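Local coordinates for RNA-binding protein Smaug (Drosophila melanogaster, PDB 1OXJ) that binds RNA through its SAM domain, which is followed in the chain by a helical PHAT domain, at residues H158-Q161 and L162-K166. Numbering follows the deposited sequence.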
loop_
_atom_site.group_PDB
_atom_site.type_symbol
_atom_site.label_atom_id
_atom_site.label_comp_id
_atom_site.label_asym_id
_atom_site.label_seq_id
_atom_site.Cartn_x
_atom_site.Cartn_y
_atom_site.Cartn_z
ATOM N N HIS A 158 -10.276 1.026 -11.454
ATOM C CA HIS A 158 -10.830 -0.021 -10.610
ATOM C C HIS A 158 -11.669 0.603 -9.509
ATOM O O HIS A 158 -12.301 -0.099 -8.721
ATOM C CB HIS A 158 -9.705 -0.852 -9.998
ATOM C CG HIS A 158 -9.345 -2.061 -10.799
ATOM N ND1 HIS A 158 -10.043 -3.245 -10.712
ATOM C CD2 HIS A 158 -8.360 -2.270 -11.704
ATOM C CE1 HIS A 158 -9.501 -4.135 -11.525
ATOM N NE2 HIS A 158 -8.476 -3.568 -12.138
ATOM N N ALA A 159 -11.671 1.932 -9.467
ATOM C CA ALA A 159 -12.426 2.672 -8.462
ATOM C C ALA A 159 -13.867 2.184 -8.357
ATOM O O ALA A 159 -14.408 2.048 -7.259
ATOM C CB ALA A 159 -12.403 4.163 -8.788
ATOM N N SER A 160 -14.488 1.920 -9.502
ATOM C CA SER A 160 -15.873 1.460 -9.520
ATOM C C SER A 160 -16.029 0.121 -8.815
ATOM O O SER A 160 -16.922 -0.057 -7.989
ATOM C CB SER A 160 -16.381 1.347 -10.963
ATOM O OG SER A 160 -17.713 0.863 -10.990
ATOM N N GLN A 161 -15.155 -0.822 -9.142
ATOM C CA GLN A 161 -15.210 -2.139 -8.531
ATOM C C GLN A 161 -14.932 -2.050 -7.028
ATOM O O GLN A 161 -15.486 -2.818 -6.237
ATOM C CB GLN A 161 -14.193 -3.074 -9.196
ATOM C CG GLN A 161 -14.375 -3.246 -10.706
ATOM C CD GLN A 161 -13.712 -2.139 -11.526
ATOM O OE1 GLN A 161 -14.057 -0.959 -11.404
ATOM N NE2 GLN A 161 -12.754 -2.521 -12.367
ATOM N N LEU A 162 -14.076 -1.109 -6.637
ATOM C CA LEU A 162 -13.731 -0.936 -5.228
ATOM C C LEU A 162 -14.910 -0.368 -4.445
ATOM O O LEU A 162 -15.195 -0.818 -3.338
ATOM C CB LEU A 162 -12.505 -0.023 -5.084
ATOM C CG LEU A 162 -11.182 -0.664 -5.529
ATOM C CD1 LEU A 162 -10.090 0.390 -5.671
ATOM C CD2 LEU A 162 -10.785 -1.743 -4.520
ATOM N N LYS A 163 -15.601 0.615 -5.020
ATOM C CA LYS A 163 -16.758 1.206 -4.353
ATOM C C LYS A 163 -17.823 0.132 -4.174
ATOM O O LYS A 163 -18.482 0.064 -3.140
ATOM C CB LYS A 163 -17.326 2.363 -5.179
ATOM C CG LYS A 163 -16.360 3.520 -5.381
ATOM C CD LYS A 163 -16.964 4.572 -6.303
ATOM C CE LYS A 163 -15.958 5.668 -6.615
ATOM N NZ LYS A 163 -16.512 6.698 -7.544
ATOM N N ASP A 164 -17.988 -0.707 -5.188
ATOM C CA ASP A 164 -18.967 -1.786 -5.123
ATOM C C ASP A 164 -18.616 -2.715 -3.969
ATOM O O ASP A 164 -19.448 -2.988 -3.103
ATOM C CB ASP A 164 -18.981 -2.588 -6.432
ATOM C CG ASP A 164 -19.581 -1.812 -7.591
ATOM O OD1 ASP A 164 -19.525 -2.315 -8.733
ATOM O OD2 ASP A 164 -20.112 -0.704 -7.364
ATOM N N LEU A 165 -17.371 -3.183 -3.960
ATOM C CA LEU A 165 -16.879 -4.090 -2.927
ATOM C C LEU A 165 -17.103 -3.500 -1.530
ATOM O O LEU A 165 -17.632 -4.171 -0.638
ATOM C CB LEU A 165 -15.387 -4.359 -3.141
ATOM C CG LEU A 165 -14.816 -5.718 -2.717
ATOM C CD1 LEU A 165 -13.303 -5.686 -2.867
ATOM C CD2 LEU A 165 -15.195 -6.042 -1.281
ATOM N N LYS A 166 -16.687 -2.250 -1.345
ATOM C CA LYS A 166 -16.842 -1.572 -0.063
ATOM C C LYS A 166 -18.319 -1.489 0.303
ATOM O O LYS A 166 -18.683 -1.576 1.475
ATOM C CB LYS A 166 -16.246 -0.161 -0.135
ATOM C CG LYS A 166 -16.325 0.631 1.163
ATOM C CD LYS A 166 -15.836 2.063 0.959
ATOM C CE LYS A 166 -16.103 2.928 2.185
ATOM N NZ LYS A 166 -15.706 4.347 1.962
#
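With chi1 at -72° in L162, -62° in K163 and -71° in D164, three successive side chains each set CG opposite the carbonyl carbon and beside the backbone N, leaning back over the preceding turn. Each CG thereby meets the carbonyl oxygen four residues earlier: L162 CG lies 3.4 Å from H158 O, K163 CG 3.1 Å from A159 O and D164 CG 3.2 Å from S160 O. K163 then runs on fully extended, and its CE comes within 4.4 Å of A159 CB, a loose approach. D164 OD2 and S160 O, 3.3 Å apart, are both acceptors, so that close approach is not a hydrogen bond. These contacts ride on the first two turns of helix 159-170, the last helix of the PHAT region, with H158 at its N-cap position. Four i to i+4 bonds hold these turns: L162 N to H158 O (2.9 Å) is received nearly end-on to the carbonyl, whereas K163 N, D164 N and L165 N approach A159 O, S160 O and Q161 O tilted from the carbonyl plane. The helix is amphipathic. L162, buried, packs against L116 of helix 111-127, I150 of helix 136-150 and F155, while S160, Q161 and D164 lie on the exposed side. Bent at chi2, Q161 folds back so that NE2 makes a weak hydrogen bond to N157 O, just ahead of the helix.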